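Local coordinates for protein rubber oxygenase (Streptomyces sp., PDB 5O1L) that cleaves the carbon backbone of poly(cis-1,4-isoprene) rubber by adding dioxygen across its double bonds, using one non-covalently bound b-type heme, at residues A169-Y173 and F385-L390; K241-W245 and F326-T330; R118-S123 and A252-Y257; G127-A132 and L382-V386. All coordinates share one frame. Residues are numbered along the deposited sequence.

Overall arrangement
All four contacts belong to an all-helical fold and lie about 11 to 17 Å, centre to centre, from the middle of the chain. Contacts 1 and 4 end on the same helix, 373-393, and share F385 and V386; their centres are about 7 Å apart, and Y173 OH approaches G131 O at 2.8 Å. Contact 2, its centre about 13 Å from that of contact 4, packs on it: M242 SD is 3.6 Å from V130 CG2 and F326 CE2 is 3.8 Å from L382 CD1. Contact 3 meets contact 2 where M242 CE lies 3.6 Å from F122 CZ. In contact 1 L171 CD2 reaches heme CHB at 3.5 Å, whereas the Y257 side chain of contact 3 stays about 11 Å from the heme.

Contact 1. Residues A169-Y173 and F385-L390. With HEM (protoporphyrin IX containing Fe), chain C.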
loop_
_atom_site.group_PDB
_atom_site.type_symbol
_atom_site.label_atom_id
_atom_site.label_comp_id
_atom_site.label_asym_id
_atom_site.label_seq_id
_atom_site.Cartn_x
_atom_site.Cartn_y
_atom_site.Cartn_z
ATOM N N ALA A 169 -3.419 -6.227 3.270
ATOM C CA ALA A 169 -2.115 -6.436 3.892
ATOM C C ALA A 169 -1.002 -6.708 2.876
ATOM O O ALA A 169 0.172 -6.470 3.201
ATOM C CB ALA A 169 -2.178 -7.519 4.982
ATOM N N ARG A 170 -1.333 -7.085 1.662
ATOM C CA ARG A 170 -0.358 -7.336 0.616
ATOM C C ARG A 170 -0.024 -6.081 -0.216
ATOM O O ARG A 170 0.781 -6.165 -1.146
ATOM C CB ARG A 170 -0.860 -8.434 -0.300
ATOM C CG ARG A 170 -0.652 -9.817 0.307
ATOM C CD ARG A 170 -0.729 -10.893 -0.749
ATOM N NE ARG A 170 -2.085 -11.246 -1.103
ATOM C CZ ARG A 170 -2.882 -12.019 -0.370
ATOM N NH1 ARG A 170 -2.506 -12.507 0.813
ATOM N NH2 ARG A 170 -4.074 -12.273 -0.812
ATOM N N LEU A 171 -0.621 -4.947 0.109
ATOM C CA LEU A 171 -0.276 -3.776 -0.649
ATOM C C LEU A 171 1.186 -3.509 -0.323
ATOM O O LEU A 171 1.693 -3.617 0.874
ATOM C CB LEU A 171 -1.127 -2.543 -0.376
ATOM C CG LEU A 171 -2.609 -2.629 -0.602
ATOM C CD1 LEU A 171 -3.209 -1.287 -0.245
ATOM C CD2 LEU A 171 -2.909 -3.071 -2.014
ATOM N N GLY A 172 1.857 -3.126 -1.365
ATOM C CA GLY A 172 3.275 -2.932 -1.387
ATOM C C GLY A 172 3.959 -4.020 -2.160
ATOM O O GLY A 172 4.964 -3.794 -2.782
ATOM N N TYR A 173 3.465 -5.258 -2.093
ATOM C CA TYR A 173 4.153 -6.331 -2.787
ATOM C C TYR A 173 4.185 -6.226 -4.274
ATOM O O TYR A 173 5.199 -6.499 -4.871
ATOM C CB TYR A 173 3.552 -7.709 -2.358
ATOM C CG TYR A 173 3.981 -8.252 -1.029
ATOM C CD1 TYR A 173 3.607 -7.688 0.143
ATOM C CD2 TYR A 173 4.786 -9.364 -0.979
ATOM C CE1 TYR A 173 3.987 -8.192 1.384
ATOM C CE2 TYR A 173 5.229 -9.847 0.237
ATOM C CZ TYR A 173 4.810 -9.289 1.384
ATOM O OH TYR A 173 5.203 -9.778 2.648
ATOM N N PHE A 385 6.357 -16.116 6.061
ATOM C CA PHE A 385 5.242 -15.192 5.826
ATOM C C PHE A 385 5.435 -14.417 4.516
ATOM O O PHE A 385 4.496 -14.340 3.695
ATOM C CB PHE A 385 5.106 -14.239 7.034
ATOM C CG PHE A 385 4.222 -13.078 6.875
ATOM C CD1 PHE A 385 2.856 -13.232 6.996
ATOM C CD2 PHE A 385 4.711 -11.834 6.570
ATOM C CE1 PHE A 385 2.001 -12.150 6.814
ATOM C CE2 PHE A 385 3.872 -10.756 6.472
ATOM C CZ PHE A 385 2.538 -10.916 6.567
ATOM N N VAL A 386 6.589 -13.840 4.312
ATOM C CA VAL A 386 6.835 -13.056 3.119
ATOM C C VAL A 386 6.708 -13.953 1.868
ATOM O O VAL A 386 6.097 -13.521 0.877
ATOM C CB VAL A 386 8.194 -12.313 3.208
ATOM C CG1 VAL A 386 8.428 -11.618 1.870
ATOM C CG2 VAL A 386 8.091 -11.279 4.328
ATOM N N LEU A 387 7.271 -15.151 1.904
ATOM C CA LEU A 387 7.169 -16.060 0.775
ATOM C C LEU A 387 5.746 -16.417 0.492
ATOM O O LEU A 387 5.334 -16.482 -0.694
ATOM C CB LEU A 387 8.001 -17.295 1.048
ATOM C CG LEU A 387 9.484 -17.132 1.072
ATOM C CD1 LEU A 387 10.020 -18.504 1.468
ATOM C CD2 LEU A 387 10.107 -16.665 -0.264
ATOM N N LEU A 388 4.945 -16.609 1.523
ATOM C CA LEU A 388 3.539 -16.928 1.315
ATOM C C LEU A 388 2.810 -15.731 0.688
ATOM O O LEU A 388 1.969 -15.929 -0.203
ATOM C CB LEU A 388 2.860 -17.409 2.566
ATOM C CG LEU A 388 3.347 -18.782 3.013
ATOM C CD1 LEU A 388 2.945 -19.097 4.454
ATOM C CD2 LEU A 388 2.900 -19.945 2.074
ATOM N N PHE A 389 3.107 -14.499 1.095
ATOM C CA PHE A 389 2.478 -13.323 0.484
ATOM C C PHE A 389 2.985 -13.088 -0.906
ATOM O O PHE A 389 2.203 -12.614 -1.721
ATOM C CB PHE A 389 2.688 -12.092 1.373
ATOM C CG PHE A 389 1.609 -11.868 2.380
ATOM C CD1 PHE A 389 0.893 -12.919 2.949
ATOM C CD2 PHE A 389 1.326 -10.566 2.801
ATOM C CE1 PHE A 389 -0.122 -12.693 3.852
ATOM C CE2 PHE A 389 0.318 -10.342 3.740
ATOM C CZ PHE A 389 -0.402 -11.413 4.264
ATOM N N LEU A 390 4.226 -13.437 -1.239
ATOM C CA LEU A 390 4.658 -13.462 -2.634
ATOM C C LEU A 390 3.888 -14.509 -3.447
ATOM O O LEU A 390 3.414 -14.198 -4.540
ATOM C CB LEU A 390 6.157 -13.740 -2.774
ATOM C CG LEU A 390 7.154 -12.669 -2.393
ATOM C CD1 LEU A 390 8.567 -13.253 -2.359
ATOM C CD2 LEU A 390 7.093 -11.556 -3.425
HETATM C CHA HEM C . -9.123 -1.848 -4.068
HETATM C CHB HEM C . -4.531 -0.652 -3.884
HETATM C CHC HEM C . -5.676 3.387 -1.583
HETATM C CHD HEM C . -10.070 1.648 -0.904
HETATM C C1A HEM C . -7.785 -1.790 -4.235
HETATM C C2A HEM C . -7.071 -2.805 -4.975
HETATM C C3A HEM C . -5.772 -2.489 -4.886
HETATM C C4A HEM C . -5.654 -1.299 -4.174
HETATM C CMA HEM C . -4.659 -3.313 -5.488
HETATM C CAA HEM C . -7.648 -4.040 -5.708
HETATM C CBA HEM C . -7.856 -5.190 -4.704
HETATM C CGA HEM C . -7.979 -6.474 -5.442
HETATM O O1A HEM C . -9.100 -6.647 -5.935
HETATM O O2A HEM C . -6.960 -7.263 -5.536
HETATM C C1B HEM C . -4.446 0.590 -3.265
HETATM C C2B HEM C . -3.210 1.269 -3.085
HETATM C C3B HEM C . -3.475 2.412 -2.471
HETATM C C4B HEM C . -4.908 2.447 -2.221
HETATM C CMB HEM C . -1.836 0.808 -3.526
HETATM C CAB HEM C . -2.708 3.568 -2.083
HETATM C CBB HEM C . -1.307 3.777 -2.278
HETATM C C1C HEM C . -7.000 3.280 -1.185
HETATM C C2C HEM C . -7.606 4.207 -0.246
HETATM C C3C HEM C . -8.854 3.697 -0.096
HETATM C C4C HEM C . -8.920 2.467 -0.864
HETATM C CMC HEM C . -7.005 5.475 0.286
HETATM C CAC HEM C . -9.932 4.219 0.759
HETATM C CBC HEM C . -10.028 5.421 1.454
HETATM C C1D HEM C . -10.178 0.539 -1.702
HETATM C C2D HEM C . -11.425 -0.234 -1.867
HETATM C C3D HEM C . -11.183 -1.207 -2.738
HETATM C C4D HEM C . -9.793 -1.030 -3.161
HETATM C CMD HEM C . -12.648 0.054 -1.080
HETATM C CAD HEM C . -12.164 -2.308 -3.210
HETATM C CBD HEM C . -12.084 -3.446 -2.200
HETATM C CGD HEM C . -13.103 -4.520 -2.597
HETATM O O1D HEM C . -12.648 -5.649 -2.888
HETATM O O2D HEM C . -14.347 -4.319 -2.644
HETATM N NA HEM C . -6.910 -0.856 -3.778
HETATM N NB HEM C . -5.407 1.336 -2.702
HETATM N NC HEM C . -7.776 2.211 -1.539
HETATM N ND HEM C . -9.245 0.067 -2.566
HETATM FE FE HEM C . -7.357 0.707 -2.664
#
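This is an aromatic loop-to-helix contact, in which the turn following helix 161-169 rests on helix 373-393 of the all-helical fold, beside the heme pocket. Most of the 340 Å² buried lies on Y173 and F389, whose rings form an offset edge-to-face pair, the edge of F389 toward the face of Y173, with centroids 5.7 Å apart and planes at 62°. R170 CG sits over one face of the F389 ring, 3.3 Å from F389 CD2; R170 CZ lies 5.1 Å from that ring's centroid, 9° off its normal, a long, at most weak cation-pi approach. V386 CG1 and L390 CD2 add apolar contacts at 4.0 Å to Y173 CE2 and Y173 CD2 respectively. Y173 OH makes a weak hydrogen bond to G131 O of helix 127-142. In the turn Y173 N bonds to R170 O at 3.0 Å; at G172 (phi 107°) a CB would jam against L171 O. L171 faces the cofactor instead: its CD2 is 3.5 Å from heme CHB.

Contact 2. Residues K241-W245 and F326-T330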
loop_
_atom_site.group_PDB
_atom_site.type_symbol
_atom_site.label_atom_id
_atom_site.label_comp_id
_atom_site.label_asym_id
_atom_site.label_seq_id
_atom_site.Cartn_x
_atom_site.Cartn_y
_atom_site.Cartn_z
ATOM N N LYS A 241 11.301 2.676 8.979
ATOM C CA LYS A 241 11.579 1.504 9.827
ATOM C C LYS A 241 12.832 0.784 9.383
ATOM O O LYS A 241 13.648 0.363 10.274
ATOM C CB LYS A 241 10.417 0.550 9.793
ATOM C CG LYS A 241 9.168 1.035 10.436
ATOM C CD LYS A 241 9.317 1.576 11.852
ATOM C CE LYS A 241 9.929 0.544 12.804
ATOM N NZ LYS A 241 9.906 1.098 14.190
ATOM N N MET A 242 13.111 0.646 8.098
ATOM C CA MET A 242 14.321 -0.048 7.666
ATOM C C MET A 242 15.525 0.696 8.216
ATOM O O MET A 242 16.505 0.072 8.715
ATOM C CB MET A 242 14.414 -0.186 6.158
ATOM C CG MET A 242 13.450 -1.255 5.730
ATOM S SD MET A 242 13.764 -1.763 4.030
ATOM C CE MET A 242 13.613 -0.298 3.315
ATOM N N LYS A 243 15.526 2.017 8.118
ATOM C CA LYS A 243 16.665 2.809 8.562
ATOM C C LYS A 243 16.774 2.645 10.051
ATOM O O LYS A 243 17.936 2.456 10.545
ATOM C CB LYS A 243 16.589 4.270 8.103
ATOM C CG LYS A 243 16.813 4.383 6.621
ATOM C CD LYS A 243 16.609 5.776 6.069
ATOM C CE LYS A 243 17.350 5.977 4.779
ATOM N NZ LYS A 243 17.086 7.368 4.303
ATOM N N GLN A 244 15.677 2.695 10.799
ATOM C CA GLN A 244 15.729 2.597 12.268
ATOM C C GLN A 244 16.336 1.267 12.685
ATOM O O GLN A 244 17.099 1.195 13.662
ATOM C CB GLN A 244 14.349 2.724 12.900
ATOM C CG GLN A 244 14.334 2.782 14.420
ATOM C CD GLN A 244 12.914 2.731 14.988
ATOM O OE1 GLN A 244 11.915 2.826 14.251
ATOM N NE2 GLN A 244 12.804 2.504 16.290
ATOM N N TRP A 245 16.020 0.196 11.981
ATOM C CA TRP A 245 16.527 -1.157 12.275
ATOM C C TRP A 245 17.952 -1.376 11.888
ATOM O O TRP A 245 18.490 -2.452 12.226
ATOM C CB TRP A 245 15.657 -2.201 11.547
ATOM C CG TRP A 245 14.275 -2.384 12.061
ATOM C CD1 TRP A 245 13.749 -1.902 13.198
ATOM C CD2 TRP A 245 13.273 -3.161 11.460
ATOM N NE1 TRP A 245 12.464 -2.309 13.312
ATOM C CE2 TRP A 245 12.142 -3.107 12.272
ATOM C CE3 TRP A 245 13.203 -3.909 10.285
ATOM C CZ2 TRP A 245 10.950 -3.805 11.934
ATOM C CZ3 TRP A 245 12.042 -4.583 9.960
ATOM C CH2 TRP A 245 10.949 -4.540 10.810
ATOM N N PHE A 326 6.004 -8.625 17.593
ATOM C CA PHE A 326 6.733 -8.018 16.489
ATOM C C PHE A 326 5.976 -6.829 15.907
ATOM O O PHE A 326 6.590 -5.800 15.556
ATOM C CB PHE A 326 7.074 -9.047 15.413
ATOM C CG PHE A 326 8.062 -8.509 14.401
ATOM C CD1 PHE A 326 9.366 -8.347 14.787
ATOM C CD2 PHE A 326 7.657 -8.160 13.170
ATOM C CE1 PHE A 326 10.306 -7.862 13.926
ATOM C CE2 PHE A 326 8.616 -7.569 12.285
ATOM C CZ PHE A 326 9.850 -7.422 12.708
ATOM N N SER A 327 4.645 -6.918 15.869
ATOM C CA SER A 327 3.884 -5.795 15.325
ATOM C C SER A 327 3.909 -4.572 16.278
ATOM O O SER A 327 3.969 -3.414 15.863
ATOM C CB SER A 327 2.479 -6.211 15.045
ATOM O OG SER A 327 2.491 -7.243 14.092
ATOM N N ARG A 328 3.887 -4.775 17.583
ATOM C CA ARG A 328 4.009 -3.722 18.522
ATOM C C ARG A 328 5.372 -3.112 18.456
ATOM O O ARG A 328 5.513 -1.898 18.550
ATOM C CB ARG A 328 3.718 -4.217 19.970
ATOM C CG ARG A 328 2.248 -4.472 20.164
ATOM C CD ARG A 328 1.934 -5.001 21.557
ATOM N NE ARG A 328 2.247 -3.993 22.494
ATOM C CZ ARG A 328 1.481 -2.934 22.803
ATOM N NH1 ARG A 328 0.242 -2.840 22.427
ATOM N NH2 ARG A 328 1.995 -1.988 23.563
ATOM N N TYR A 329 6.412 -3.908 18.276
ATOM C CA TYR A 329 7.767 -3.381 18.134
ATOM C C TYR A 329 7.847 -2.497 16.873
ATOM O O TYR A 329 8.531 -1.466 16.909
ATOM C CB TYR A 329 8.687 -4.579 18.006
ATOM C CG TYR A 329 10.100 -4.225 17.604
ATOM C CD1 TYR A 329 10.903 -3.521 18.432
ATOM C CD2 TYR A 329 10.612 -4.658 16.393
ATOM C CE1 TYR A 329 12.179 -3.179 18.031
ATOM C CE2 TYR A 329 11.886 -4.397 16.010
ATOM C CZ TYR A 329 12.665 -3.689 16.814
ATOM O OH TYR A 329 13.966 -3.389 16.394
ATOM N N THR A 330 7.219 -2.952 15.824
ATOM C CA THR A 330 7.278 -2.280 14.515
ATOM C C THR A 330 6.469 -1.010 14.547
ATOM O O THR A 330 6.957 0.083 14.109
ATOM C CB THR A 330 6.785 -3.203 13.467
ATOM O OG1 THR A 330 7.680 -4.327 13.362
ATOM C CG2 THR A 330 6.761 -2.506 12.154
HETATM O O HOH W 1 11.016 -0.970 15.559
#
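Segment 326-330 is helical throughout, and 241-245 brings the C-terminal part of helix 224-244 against it; the closest CA atoms, those of K241 and T330, are 7.4 Å apart. W245 N bonds to K241 O and T330 N to F326 O, both at 2.9 Å. This is packing inside the all-helical, globin-clan catalytic domain, away from the heme site. W245, F326 and Y329 form an aromatic cluster without a true stack. The five-membered ring of W245 is nearly parallel to the Y329 ring (planes at 4°) but slid past it, centroids 5.3 Å apart. F326 meets the six-membered ring of W245 obliquely, planes at 51° and centroids 5.7 Å apart, with W245 CH2 3.6 Å from F326 CZ. W355 of helix 345-362 packs edge-to-face with both W245 and F326. T330 OG1 lies at the edge of the indole, 3.6 Å from W245 CZ2, while bonding back to F326 O at 2.9 Å. K241 organises the polar side: its NZ donates to T330 O at 3.1 Å and to Q244 OE1 at 2.7 Å. A water completes the link, accepting from K241 NZ at 2.7 Å and W245 NE1 at 3.0 Å and donating to Y329 O at 2.9 Å.

Contact 3. Residues R118-S123 and A252-Y257; sequences RGAQFS and ADAEAY
Two alpha-helical segments, 118-123 and 252-257, cross steeply: their axes come within 8.0 Å with a signed crossing angle of -107°. The contact is a close helix crossing at a glycine, flanked by a salt bridge and aromatic packing, and buries 410 Å². R118 extends (chi1, chi2 and chi3 all t) over the start of 252-257. Its NE donates to OD1 of D253 (chi1 m) at 2.9 Å and 178°, and A252 CB lies over the guanidinium, 3.4 Å from R118 CZ. Two waters also bridge R118 and D253: one donates to R118 O (2.9 Å) and D253 OD1 (2.8 Å), the other accepts from R118 NH2 (3.0 Å) and donates to D253 OD2 (2.8 Å). G119 and Y257 form the nearest CA pair, 4.5 Å apart; an ideal CB on G119 would lie 2.8 Å from A256 O, a clash. A256 CB meets G119 N at 3.5 Å. F122 (chi1 t, chi2 70°) places CD1 3.6 Å from D253 CB, with D253 O over one ring face; its ring and that of Y257 (chi1 t) form an oblique pair, centroids 5.9 Å apart, planes at 72°, F122 CE2 4.0 Å from Y257 CD1. S123 OG lies 3.9 Å from Y257 CD1. Beyond the pair, Y257 OH and Y134 OH of helix 127-142 share a hydrogen bond, F122 touches M242 of helix 224-244, and W279 of helix 279-289 packs against Y257.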
loop_
_atom_site.group_PDB
_atom_site.type_symbol
_atom_site.label_atom_id
_atom_site.label_comp_id
_atom_site.label_asym_id
_atom_site.label_seq_id
_atom_site.Cartn_x
_atom_site.Cartn_y
_atom_site.Cartn_z
ATOM N N ARG A 118 16.685 -0.357 -10.111
ATOM C CA ARG A 118 17.442 -0.365 -8.885
ATOM C C ARG A 118 16.559 -0.517 -7.670
ATOM O O ARG A 118 16.890 -1.200 -6.717
ATOM C CB ARG A 118 18.321 0.879 -8.805
ATOM C CG ARG A 118 19.146 0.909 -7.575
ATOM C CD ARG A 118 20.114 2.116 -7.533
ATOM N NE ARG A 118 21.071 1.812 -6.532
ATOM C CZ ARG A 118 22.368 2.090 -6.564
ATOM N NH1 ARG A 118 22.878 2.791 -7.566
ATOM N NH2 ARG A 118 23.120 1.724 -5.539
ATOM N N GLY A 119 15.417 0.171 -7.688
ATOM C CA GLY A 119 14.488 0.041 -6.590
ATOM C C GLY A 119 13.878 -1.309 -6.439
ATOM O O GLY A 119 13.662 -1.771 -5.313
ATOM N N ALA A 120 13.625 -1.946 -7.588
ATOM C CA ALA A 120 13.117 -3.332 -7.566
ATOM C C ALA A 120 14.190 -4.275 -7.014
ATOM O O ALA A 120 13.883 -5.135 -6.184
ATOM C CB ALA A 120 12.750 -3.748 -8.983
ATOM N N GLN A 121 15.431 -4.072 -7.445
ATOM C CA GLN A 121 16.528 -4.892 -6.901
ATOM C C GLN A 121 16.719 -4.693 -5.408
ATOM O O GLN A 121 16.907 -5.652 -4.650
ATOM C CB GLN A 121 17.818 -4.662 -7.634
ATOM C CG GLN A 121 17.820 -5.202 -9.034
ATOM C CD GLN A 121 17.804 -6.752 -9.139
ATOM O OE1 GLN A 121 18.131 -7.511 -8.204
ATOM N NE2 GLN A 121 17.397 -7.214 -10.282
ATOM N N PHE A 122 16.609 -3.456 -4.946
ATOM C CA PHE A 122 16.736 -3.179 -3.530
ATOM C C PHE A 122 15.660 -3.881 -2.734
ATOM O O PHE A 122 15.909 -4.473 -1.676
ATOM C CB PHE A 122 16.608 -1.625 -3.333
ATOM C CG PHE A 122 16.445 -1.165 -1.935
ATOM C CD1 PHE A 122 17.484 -1.249 -1.004
ATOM C CD2 PHE A 122 15.194 -0.749 -1.499
ATOM C CE1 PHE A 122 17.281 -0.784 0.261
ATOM C CE2 PHE A 122 15.001 -0.342 -0.179
ATOM C CZ PHE A 122 16.079 -0.345 0.700
ATOM N N SER A 123 14.425 -3.813 -3.206
ATOM C CA SER A 123 13.280 -4.431 -2.553
ATOM C C SER A 123 13.476 -5.930 -2.411
ATOM O O SER A 123 13.123 -6.512 -1.395
ATOM C CB SER A 123 12.008 -4.064 -3.310
ATOM O OG SER A 123 11.658 -2.691 -3.104
ATOM N N ALA A 252 21.601 6.005 -2.844
ATOM C CA ALA A 252 21.119 5.713 -4.165
ATOM C C ALA A 252 19.911 4.726 -4.105
ATOM O O ALA A 252 18.919 4.911 -4.826
ATOM C CB ALA A 252 22.194 5.103 -5.027
ATOM N N ASP A 253 20.007 3.737 -3.227
ATOM C CA ASP A 253 18.884 2.800 -3.099
ATOM C C ASP A 253 17.687 3.475 -2.480
ATOM O O ASP A 253 16.545 3.180 -2.873
ATOM C CB ASP A 253 19.270 1.614 -2.225
ATOM C CG ASP A 253 20.061 0.550 -2.989
ATOM O OD1 ASP A 253 20.040 0.485 -4.228
ATOM O OD2 ASP A 253 20.696 -0.262 -2.276
ATOM N N ALA A 254 17.831 4.337 -1.484
ATOM C CA ALA A 254 16.743 5.090 -0.925
ATOM C C ALA A 254 16.054 5.905 -1.985
ATOM O O ALA A 254 14.823 6.000 -2.009
ATOM C CB ALA A 254 17.175 5.975 0.208
ATOM N N GLU A 255 16.827 6.567 -2.816
ATOM C CA GLU A 255 16.244 7.385 -3.892
ATOM C C GLU A 255 15.519 6.533 -4.916
ATOM O O GLU A 255 14.481 6.942 -5.438
ATOM C CB GLU A 255 17.291 8.214 -4.562
ATOM C CG GLU A 255 17.789 9.296 -3.652
ATOM C CD GLU A 255 16.797 10.256 -3.162
ATOM O OE1 GLU A 255 16.000 10.740 -4.038
ATOM O OE2 GLU A 255 16.855 10.601 -1.952
ATOM N N ALA A 256 16.042 5.354 -5.212
ATOM C CA ALA A 256 15.398 4.477 -6.185
ATOM C C ALA A 256 14.107 3.919 -5.641
ATOM O O ALA A 256 13.110 3.830 -6.370
ATOM C CB ALA A 256 16.343 3.356 -6.533
ATOM N N TYR A 257 14.093 3.559 -4.361
ATOM C CA TYR A 257 12.860 3.123 -3.706
ATOM C C TYR A 257 11.803 4.222 -3.730
ATOM O O TYR A 257 10.619 3.978 -4.075
ATOM C CB TYR A 257 13.148 2.647 -2.261
ATOM C CG TYR A 257 11.968 2.159 -1.480
ATOM C CD1 TYR A 257 11.535 0.898 -1.636
ATOM C CD2 TYR A 257 11.287 2.953 -0.607
ATOM C CE1 TYR A 257 10.461 0.436 -0.890
ATOM C CE2 TYR A 257 10.221 2.505 0.145
ATOM C CZ TYR A 257 9.805 1.242 -0.037
ATOM O OH TYR A 257 8.670 0.792 0.682
HETATM O O HOH W 2 19.496 -1.881 -5.640
HETATM O O HOH W 3 23.053 -0.614 -3.734
#

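Contact 4. Residues G127-A132 and L382-V386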
loop_
_atom_site.group_PDB
_atom_site.type_symbol
_atom_site.label_atom_id
_atom_site.label_comp_id
_atom_site.label_asym_id
_atom_site.label_seq_id
_atom_site.Cartn_x
_atom_site.Cartn_y
_atom_site.Cartn_z
ATOM N N GLY A 127 14.178 -8.048 1.031
ATOM C CA GLY A 127 12.809 -8.560 0.957
ATOM C C GLY A 127 12.191 -9.040 2.226
ATOM O O GLY A 127 11.001 -8.836 2.427
ATOM N N ILE A 128 12.939 -9.681 3.107
ATOM C CA ILE A 128 12.330 -10.088 4.391
ATOM C C ILE A 128 11.827 -8.868 5.170
ATOM O O ILE A 128 10.735 -8.875 5.779
ATOM C CB ILE A 128 13.267 -10.971 5.231
ATOM C CG1 ILE A 128 12.490 -11.546 6.426
ATOM C CG2 ILE A 128 14.507 -10.286 5.619
ATOM C CD1 ILE A 128 13.361 -12.514 7.191
ATOM N N TYR A 129 12.639 -7.792 5.160
ATOM C CA TYR A 129 12.288 -6.599 5.904
ATOM C C TYR A 129 11.163 -5.841 5.274
ATOM O O TYR A 129 10.172 -5.511 5.932
ATOM C CB TYR A 129 13.511 -5.664 6.085
ATOM C CG TYR A 129 14.710 -6.409 6.621
ATOM C CD1 TYR A 129 14.616 -7.031 7.853
ATOM C CD2 TYR A 129 15.873 -6.526 5.860
ATOM C CE1 TYR A 129 15.631 -7.820 8.330
ATOM C CE2 TYR A 129 16.920 -7.280 6.334
ATOM C CZ TYR A 129 16.784 -7.905 7.590
ATOM O OH TYR A 129 17.788 -8.755 8.176
ATOM N N VAL A 130 11.259 -5.607 3.964
ATOM C CA VAL A 130 10.171 -4.891 3.278
ATOM C C VAL A 130 8.864 -5.661 3.356
ATOM O O VAL A 130 7.773 -5.116 3.589
ATOM C CB VAL A 130 10.584 -4.605 1.858
ATOM C CG1 VAL A 130 9.576 -4.003 1.066
ATOM C CG2 VAL A 130 11.803 -3.710 1.789
ATOM N N GLY A 131 8.961 -6.960 3.135
ATOM C CA GLY A 131 7.748 -7.779 3.099
ATOM C C GLY A 131 7.107 -7.848 4.472
ATOM O O GLY A 131 5.866 -7.850 4.600
ATOM N N ALA A 132 7.902 -7.948 5.522
ATOM C CA ALA A 132 7.358 -7.995 6.878
ATOM C C ALA A 132 6.736 -6.650 7.242
ATOM O O ALA A 132 5.694 -6.574 7.870
ATOM C CB ALA A 132 8.436 -8.359 7.879
ATOM N N LEU A 382 8.911 -14.904 9.886
ATOM C CA LEU A 382 8.726 -13.730 8.996
ATOM C C LEU A 382 9.128 -14.097 7.574
ATOM O O LEU A 382 8.433 -13.650 6.629
ATOM C CB LEU A 382 9.528 -12.553 9.530
ATOM C CG LEU A 382 9.002 -12.025 10.845
ATOM C CD1 LEU A 382 9.997 -11.004 11.420
ATOM C CD2 LEU A 382 7.628 -11.370 10.662
ATOM N N ARG A 383 10.201 -14.797 7.377
ATOM C CA ARG A 383 10.634 -15.152 6.019
ATOM C C ARG A 383 9.568 -16.018 5.341
ATOM O O ARG A 383 9.212 -15.751 4.193
ATOM C CB ARG A 383 11.942 -15.916 6.089
ATOM C CG ARG A 383 12.570 -16.154 4.738
ATOM C CD ARG A 383 13.707 -17.127 4.755
ATOM N NE ARG A 383 13.210 -18.448 5.023
ATOM C CZ ARG A 383 12.847 -19.337 4.139
ATOM N NH1 ARG A 383 12.416 -20.504 4.526
ATOM N NH2 ARG A 383 12.925 -19.046 2.822
ATOM N N LYS A 384 9.010 -16.992 6.068
ATOM C CA LYS A 384 7.991 -17.852 5.462
ATOM C C LYS A 384 6.727 -17.016 5.190
ATOM O O LYS A 384 6.057 -17.230 4.128
ATOM C CB LYS A 384 7.634 -19.017 6.390
ATOM C CG LYS A 384 8.718 -20.070 6.481
ATOM C CD LYS A 384 8.120 -21.307 7.084
ATOM C CE LYS A 384 9.098 -22.485 7.086
ATOM N NZ LYS A 384 9.940 -22.538 8.297
ATOM N N PHE A 385 6.357 -16.116 6.061
ATOM C CA PHE A 385 5.242 -15.192 5.826
ATOM C C PHE A 385 5.435 -14.417 4.516
ATOM O O PHE A 385 4.496 -14.340 3.695
ATOM C CB PHE A 385 5.106 -14.239 7.034
ATOM C CG PHE A 385 4.222 -13.078 6.875
ATOM C CD1 PHE A 385 2.856 -13.232 6.996
ATOM C CD2 PHE A 385 4.711 -11.834 6.570
ATOM C CE1 PHE A 385 2.001 -12.150 6.814
ATOM C CE2 PHE A 385 3.872 -10.756 6.472
ATOM C CZ PHE A 385 2.538 -10.916 6.567
ATOM N N VAL A 386 6.589 -13.840 4.312
ATOM C CA VAL A 386 6.835 -13.056 3.119
ATOM C C VAL A 386 6.708 -13.953 1.868
ATOM O O VAL A 386 6.097 -13.521 0.877
ATOM C CB VAL A 386 8.194 -12.313 3.208
ATOM C CG1 VAL A 386 8.428 -11.618 1.870
ATOM C CG2 VAL A 386 8.091 -11.279 4.328
#
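I128 and V386, with 61 and 59 Å² covered, account for much of the 290 Å² buried here, and A132 adds 45 Å². V386 points toward helix 127-142. Its CG2 lies 3.5 Å from A132 N, 3.6 Å from G131 C and 3.9 Å from I128 O, and its CG1 is 3.8 Å from G127 O, so the valine meets mainly backbone. Room for it exists because G131 has no side chain: an ideal CB there would come within 2.6 Å of V386 CG1, a clash. The CA atoms of G131 and V386 are accordingly only 5.4 Å apart. V386 is thus a single knob in a hole formed by G127, I128, G131 and A132, joining the N-terminal turns of helix 127-142 to helix 373-393 of the all-helical fold. The short axes approach to 9.0 Å and cross at 71°. I128, whose CA-to-CB bond points sideways, is extended (both chi angles t), so that I128 CD1 lies 3.8 Å from R383 CB and I128 CG1 4.4 Å from L382 CB. R383 turns its charged end away to a salt bridge with E380. A132 CB meets L382 CD2 at 4.2 Å, and L382 also packs on W355 of helix 345-362. F385 presents its ring edge to G131 and A132, with CE2 4.0 Å from G131 O and 4.5 Å from A132 CA.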